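Local coordinates for hypothetical protein SMU.776 (Streptococcus mutans, PDB 2B78) that is probably an S-adenosylmethionine-dependent methyltransferase with a PUA-like domain, consistent with RNA as its substrate, although its target has not been established, at residues Ala149-Arg154 and Ala163-Gln168; Glu172-Leu177 and Val185-Gly190. One frame throughout, in Å; residues are numbered along the deposited sequence.

Contact 1: Ala149-Arg154 and Ala163-Gln168; sequences AYEKIR and AHLYGQ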
loop_
_atom_site.group_PDB
_atom_site.type_symbol
_atom_site.label_atom_id
_atom_site.label_comp_id
_atom_site.label_asym_id
_atom_site.label_seq_id
_atom_site.Cartn_x
_atom_site.Cartn_y
_atom_site.Cartn_z
ATOM N N ALA A 149 -15.944 11.362 7.021
ATOM C CA ALA A 149 -15.418 10.137 6.435
ATOM C C ALA A 149 -15.803 9.956 4.975
ATOM O O ALA A 149 -16.860 10.420 4.523
ATOM C CB ALA A 149 -15.900 8.927 7.238
ATOM N N TYR A 150 -14.928 9.260 4.254
ATOM C CA TYR A 150 -15.107 8.947 2.847
ATOM C C TYR A 150 -14.867 7.457 2.681
ATOM O O TYR A 150 -14.324 6.810 3.578
ATOM C CB TYR A 150 -14.105 9.723 2.002
ATOM C CG TYR A 150 -14.440 11.180 1.912
ATOM C CD1 TYR A 150 -15.188 11.678 0.838
ATOM C CD2 TYR A 150 -14.060 12.059 2.921
ATOM C CE1 TYR A 150 -15.548 13.024 0.780
ATOM C CE2 TYR A 150 -14.416 13.401 2.874
ATOM C CZ TYR A 150 -15.159 13.875 1.802
ATOM O OH TYR A 150 -15.520 15.203 1.764
ATOM N N GLU A 151 -15.272 6.917 1.540
ATOM C CA GLU A 151 -15.091 5.498 1.280
ATOM C C GLU A 151 -14.678 5.218 -0.159
ATOM O O GLU A 151 -15.074 5.938 -1.073
ATOM C CB GLU A 151 -16.387 4.739 1.588
ATOM C CG GLU A 151 -17.526 5.018 0.599
ATOM C CD GLU A 151 -18.821 4.328 0.986
ATOM O OE1 GLU A 151 -18.761 3.278 1.658
ATOM O OE2 GLU A 151 -19.905 4.828 0.609
ATOM N N LYS A 152 -13.874 4.172 -0.347
ATOM C CA LYS A 152 -13.440 3.749 -1.678
ATOM C C LYS A 152 -14.002 2.351 -1.917
ATOM O O LYS A 152 -13.965 1.511 -1.021
ATOM C CB LYS A 152 -11.906 3.664 -1.773
ATOM C CG LYS A 152 -11.146 4.955 -1.505
ATOM C CD LYS A 152 -11.539 6.054 -2.474
ATOM C CE LYS A 152 -10.665 7.283 -2.287
ATOM N NZ LYS A 152 -11.102 8.419 -3.145
ATOM N N ILE A 153 -14.536 2.113 -3.114
ATOM C CA ILE A 153 -15.052 0.801 -3.490
ATOM C C ILE A 153 -13.918 0.148 -4.280
ATOM O O ILE A 153 -13.569 0.610 -5.368
ATOM C CB ILE A 153 -16.296 0.913 -4.391
ATOM C CG1 ILE A 153 -17.413 1.632 -3.645
ATOM C CG2 ILE A 153 -16.763 -0.464 -4.823
ATOM C CD1 ILE A 153 -17.657 1.103 -2.261
ATOM N N ARG A 154 -13.350 -0.919 -3.729
ATOM C CA ARG A 154 -12.224 -1.607 -4.360
ATOM C C ARG A 154 -12.570 -2.968 -4.953
ATOM O O ARG A 154 -11.774 -3.903 -4.870
ATOM C CB ARG A 154 -11.106 -1.780 -3.335
ATOM C CG ARG A 154 -10.740 -0.500 -2.617
ATOM C CD ARG A 154 -9.627 0.211 -3.331
ATOM N NE ARG A 154 -8.475 -0.675 -3.456
ATOM C CZ ARG A 154 -7.232 -0.260 -3.671
ATOM N NH1 ARG A 154 -6.980 1.038 -3.783
ATOM N NH2 ARG A 154 -6.246 -1.142 -3.772
ATOM N N ALA A 163 -16.849 8.035 -2.523
ATOM C CA ALA A 163 -18.015 8.777 -2.050
ATOM C C ALA A 163 -17.869 9.274 -0.619
ATOM O O ALA A 163 -17.154 8.674 0.187
ATOM C CB ALA A 163 -19.264 7.896 -2.163
ATOM N N HIS A 164 -18.535 10.386 -0.312
ATOM C CA HIS A 164 -18.530 10.932 1.035
ATOM C C HIS A 164 -19.363 9.926 1.824
ATOM O O HIS A 164 -20.383 9.449 1.316
ATOM C CB HIS A 164 -19.179 12.320 1.047
ATOM C CG HIS A 164 -19.350 12.895 2.417
ATOM N ND1 HIS A 164 -18.296 13.073 3.288
ATOM C CD2 HIS A 164 -20.459 13.301 3.081
ATOM C CE1 HIS A 164 -18.747 13.558 4.431
ATOM N NE2 HIS A 164 -20.056 13.705 4.332
ATOM N N LEU A 165 -18.931 9.585 3.038
ATOM C CA LEU A 165 -19.634 8.584 3.852
ATOM C C LEU A 165 -20.438 9.127 5.025
ATOM O O LEU A 165 -21.616 8.790 5.176
ATOM C CB LEU A 165 -18.644 7.535 4.375
ATOM C CG LEU A 165 -19.271 6.358 5.131
ATOM C CD1 LEU A 165 -20.267 5.648 4.223
ATOM C CD2 LEU A 165 -18.182 5.390 5.603
ATOM N N TYR A 166 -19.809 9.940 5.871
ATOM C CA TYR A 166 -20.532 10.524 6.999
ATOM C C TYR A 166 -19.842 11.769 7.524
ATOM O O TYR A 166 -18.677 12.014 7.218
ATOM C CB TYR A 166 -20.724 9.498 8.133
ATOM C CG TYR A 166 -19.482 9.095 8.920
ATOM C CD1 TYR A 166 -18.795 10.016 9.710
ATOM C CD2 TYR A 166 -19.023 7.776 8.902
ATOM C CE1 TYR A 166 -17.685 9.635 10.465
ATOM C CE2 TYR A 166 -17.911 7.386 9.655
ATOM C CZ TYR A 166 -17.250 8.326 10.433
ATOM O OH TYR A 166 -16.170 7.951 11.189
ATOM N N GLY A 167 -20.571 12.562 8.304
ATOM C CA GLY A 167 -19.997 13.772 8.870
ATOM C C GLY A 167 -19.774 14.924 7.907
ATOM O O GLY A 167 -20.458 15.051 6.891
ATOM N N GLN A 168 -18.810 15.776 8.244
ATOM C CA GLN A 168 -18.475 16.938 7.426
ATOM C C GLN A 168 -17.761 16.540 6.143
ATOM O O GLN A 168 -17.223 15.438 6.033
ATOM C CB GLN A 168 -17.564 17.895 8.200
ATOM C CG GLN A 168 -18.247 18.778 9.235
ATOM C CD GLN A 168 -17.241 19.547 10.080
ATOM O OE1 GLN A 168 -16.269 20.098 9.563
ATOM N NE2 GLN A 168 -17.471 19.585 11.386
HETATM O O HOH W 1 -21.671 6.993 0.597
#
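Ala149 packs tightly against Tyr166: its CB lies over the centre of the phenol ring, 3.5 Å from the centroid and 12° off the ring normal, a CH-pi contact. The first torsion sets Tyr166 CG between the backbone N and the carbonyl carbon (chi1 71°), 4.0 Å from Ala149 CB; the same side chain packs on Val136 and Phe139 of helix 132-142 and makes a cation-pi contact with Arg140. Beside it the backbone is densely bonded. Ala149 O accepts from Leu165 N (2.7 Å) and from Tyr166 N (3.3 Å), both approaching from one face of its carbonyl plane, while Ala149 N donates to Tyr166 O. Two residues facing one make this a classic beta bulge in the antiparallel hairpin of strands 148-153 and 162-165, the latter an outermost strand of its sheet. Beyond the bulge, Glu151 and Ala163 form a regular hydrogen-bonded pair. On the opposite face of the sheet from Ala149 CB, the edge of the His164 imidazole points at the face of Tyr150, centroids 4.9 Å apart and planes at 62°. His164 NE2 donates a bent bond to Gly167 O (2.9 Å), which lies nearly in the imidazole plane and helps to set the rotation of that ring; Tyr150 OH bonds to Glu169 and Ala170. The looser side lies along the edge strand, where Ala163 and Leu165 are partly exposed. Here the extended Glu151 side chain crosses Leu165 at about a right angle, OE2 3.7 Å from Leu165 CD1. Glu151 OE1 forms a salt bridge with Arg132 and accepts a hydrogen bond from Trp123 NE1, and a water donates to both Glu151 OE2 and His164 O, bridging the two.

Contact 2: Glu172-Leu177 and Val185-Gly190; sequences EQFLIL and VFLNDG
Phe174 and Val185 form an antiparallel hydrogen-bonded pair, with Phe174 N donating to Val185 O (2.9 Å) and Val185 N to Phe174 O (2.8 Å), the second bond almost straight at 177°. Their side chains share one face of the two-stranded hairpin 174-178/181-185. Val185 CG2 lies over the Phe174 ring, displaced toward the rim and nearest to CE1 at 3.6 Å. Phe174 CG stands between the backbone N and the carbonyl carbon (chi1 60°); at the edge of its ring Leu187 CD1 lies in plane, 4.0 Å from CZ. Ile176 crosses Val185 at about a right angle, CG1 to CG1, and Tyr115 of strand 110-115 touches Phe174, Val185 and Leu187. Toward Glu172 the strand pairing gives way to weaker contacts: Gln173 CA lies 3.2 Å from Val185 O in a CA-H...O contact, the aliphatic part of Gln173 runs beside Phe186, and Phe186 CB approaches Glu172 O to 3.1 Å. Water then replaces direct backbone bonds. One water takes the N-H of Asn188 and is 2.8 Å from Glu172 O, with Glu172 OE1 also within its bonding distance; a second accepts from Leu187 N and reaches Glu172 O weakly. The ring of Phe186 leads away from the strand to Tyr222, Leu250 and Arg246, a residue of the S-adenosyl-L-homocysteine site, though no such ligand is bound to this chain, and Asp189 forms a salt bridge with Arg246. An apolar, directly bonded end thus passes into a hydrated one, from which the chain continues beside the cofactor site, where the carboxylate of Asp189 probably helps to orient Arg246.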
loop_
_atom_site.group_PDB
_atom_site.type_symbol
_atom_site.label_atom_id
_atom_site.label_comp_id
_atom_site.label_asym_id
_atom_site.label_seq_id
_atom_site.Cartn_x
_atom_site.Cartn_y
_atom_site.Cartn_z
ATOM N N GLU A 172 -11.539 19.519 -1.178
ATOM C CA GLU A 172 -11.207 18.580 -2.244
ATOM C C GLU A 172 -9.751 18.153 -2.139
ATOM O O GLU A 172 -9.418 17.001 -2.427
ATOM C CB GLU A 172 -11.496 19.182 -3.617
ATOM C CG GLU A 172 -12.985 19.167 -3.986
ATOM C CD GLU A 172 -13.640 17.808 -3.759
ATOM O OE1 GLU A 172 -13.090 16.783 -4.225
ATOM O OE2 GLU A 172 -14.713 17.764 -3.115
ATOM N N GLN A 173 -8.902 19.081 -1.697
ATOM C CA GLN A 173 -7.477 18.821 -1.501
ATOM C C GLN A 173 -7.001 19.544 -0.248
ATOM O O GLN A 173 -7.349 20.706 -0.029
ATOM C CB GLN A 173 -6.667 19.304 -2.706
ATOM C CG GLN A 173 -6.775 18.399 -3.911
ATOM C CD GLN A 173 -5.980 18.908 -5.094
ATOM O OE1 GLN A 173 -4.822 19.301 -4.955
ATOM N NE2 GLN A 173 -6.597 18.892 -6.274
ATOM N N PHE A 174 -6.215 18.858 0.578
ATOM C CA PHE A 174 -5.698 19.462 1.798
ATOM C C PHE A 174 -4.361 18.829 2.161
ATOM O O PHE A 174 -3.975 17.815 1.580
ATOM C CB PHE A 174 -6.709 19.305 2.947
ATOM C CG PHE A 174 -7.047 17.870 3.287
ATOM C CD1 PHE A 174 -6.299 17.164 4.231
ATOM C CD2 PHE A 174 -8.106 17.226 2.657
ATOM C CE1 PHE A 174 -6.604 15.824 4.542
ATOM C CE2 PHE A 174 -8.425 15.893 2.956
ATOM C CZ PHE A 174 -7.676 15.192 3.897
ATOM N N LEU A 175 -3.658 19.424 3.119
ATOM C CA LEU A 175 -2.357 18.921 3.533
ATOM C C LEU A 175 -2.411 18.085 4.802
ATOM O O LEU A 175 -3.281 18.279 5.659
ATOM C CB LEU A 175 -1.400 20.088 3.780
ATOM C CG LEU A 175 -1.130 21.104 2.669
ATOM C CD1 LEU A 175 -0.311 22.269 3.241
ATOM C CD2 LEU A 175 -0.411 20.438 1.516
ATOM N N ILE A 176 -1.493 17.127 4.896
ATOM C CA ILE A 176 -1.345 16.303 6.088
ATOM C C ILE A 176 0.151 16.338 6.349
ATOM O O ILE A 176 0.915 16.865 5.523
ATOM C CB ILE A 176 -1.860 14.838 5.895
ATOM C CG1 ILE A 176 -1.174 14.153 4.712
ATOM C CG2 ILE A 176 -3.389 14.846 5.705
ATOM C CD1 ILE A 176 0.158 13.509 5.060
ATOM N N LEU A 177 0.575 15.825 7.501
ATOM C CA LEU A 177 1.983 15.819 7.839
ATOM C C LEU A 177 2.431 14.374 7.963
ATOM O O LEU A 177 1.677 13.527 8.454
ATOM C CB LEU A 177 2.203 16.536 9.176
ATOM C CG LEU A 177 3.531 17.250 9.436
ATOM C CD1 LEU A 177 3.584 18.527 8.608
ATOM C CD2 LEU A 177 3.653 17.590 10.920
ATOM N N VAL A 185 -3.030 15.934 -0.266
ATOM C CA VAL A 185 -3.867 14.768 -0.519
ATOM C C VAL A 185 -5.300 15.151 -0.872
ATOM O O VAL A 185 -5.716 16.309 -0.718
ATOM C CB VAL A 185 -3.894 13.805 0.707
ATOM C CG1 VAL A 185 -2.470 13.363 1.060
ATOM C CG2 VAL A 185 -4.551 14.479 1.900
ATOM N N PHE A 186 -6.049 14.160 -1.340
ATOM C CA PHE A 186 -7.440 14.343 -1.735
ATOM C C PHE A 186 -8.164 13.036 -1.426
ATOM O O PHE A 186 -7.632 11.959 -1.692
ATOM C CB PHE A 186 -7.516 14.717 -3.230
ATOM C CG PHE A 186 -6.568 13.943 -4.123
ATOM C CD1 PHE A 186 -6.974 12.759 -4.744
ATOM C CD2 PHE A 186 -5.281 14.411 -4.359
ATOM C CE1 PHE A 186 -6.105 12.056 -5.591
ATOM C CE2 PHE A 186 -4.402 13.718 -5.202
ATOM C CZ PHE A 186 -4.814 12.541 -5.819
ATOM N N LEU A 187 -9.372 13.126 -0.868
ATOM C CA LEU A 187 -10.111 11.936 -0.462
ATOM C C LEU A 187 -11.298 11.511 -1.304
ATOM O O LEU A 187 -11.848 10.429 -1.076
ATOM C CB LEU A 187 -10.595 12.092 0.986
ATOM C CG LEU A 187 -9.529 12.198 2.070
ATOM C CD1 LEU A 187 -10.206 12.192 3.435
ATOM C CD2 LEU A 187 -8.555 11.029 1.941
ATOM N N ASN A 188 -11.701 12.324 -2.274
ATOM C CA ASN A 188 -12.862 11.943 -3.063
ATOM C C ASN A 188 -12.659 12.068 -4.570
ATOM O O ASN A 188 -13.576 12.432 -5.309
ATOM C CB ASN A 188 -14.067 12.762 -2.602
ATOM C CG ASN A 188 -15.379 12.158 -3.044
ATOM O OD1 ASN A 188 -15.562 10.940 -2.989
ATOM N ND2 ASN A 188 -16.308 13.005 -3.481
ATOM N N ASP A 189 -11.454 11.745 -5.024
ATOM C CA ASP A 189 -11.132 11.808 -6.445
ATOM C C ASP A 189 -10.474 10.507 -6.913
ATOM O O ASP A 189 -9.248 10.370 -6.893
ATOM C CB ASP A 189 -10.222 13.011 -6.711
ATOM C CG ASP A 189 -9.710 13.056 -8.137
ATOM O OD1 ASP A 189 -10.339 12.436 -9.025
ATOM O OD2 ASP A 189 -8.678 13.724 -8.370
ATOM N N GLY A 190 -11.300 9.546 -7.320
ATOM C CA GLY A 190 -10.782 8.272 -7.787
ATOM C C GLY A 190 -10.429 7.331 -6.652
ATOM O O GLY A 190 -10.803 7.570 -5.505
HETATM O O HOH W 2 -10.744 15.367 0.153
HETATM O O HOH W 3 -11.143 14.973 -3.175
#

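Overall arrangement
Contacts 1 and 2 follow one another along the chain, centres about 12 Å apart, and neither is wholly core. In contact 1, a bulged hairpin closing a five-stranded sheet away from the S-adenosyl-L-homocysteine site, Ala149 and Tyr166 are buried against helix 132-142 and the edge strand is partly exposed. Contact 2 joins the first strand of a short separate hairpin to the end of its second strand and the following loop; Val185 and Leu187 are buried, Glu172 and Gln173 at the surface. Backbone bonds span more of contact 1, whereas waters take over at one end of contact 2. Lys152 NZ probably hydrogen-bonds Leu187 O and lies unusually close to Gly190 O, tying sheet to loop.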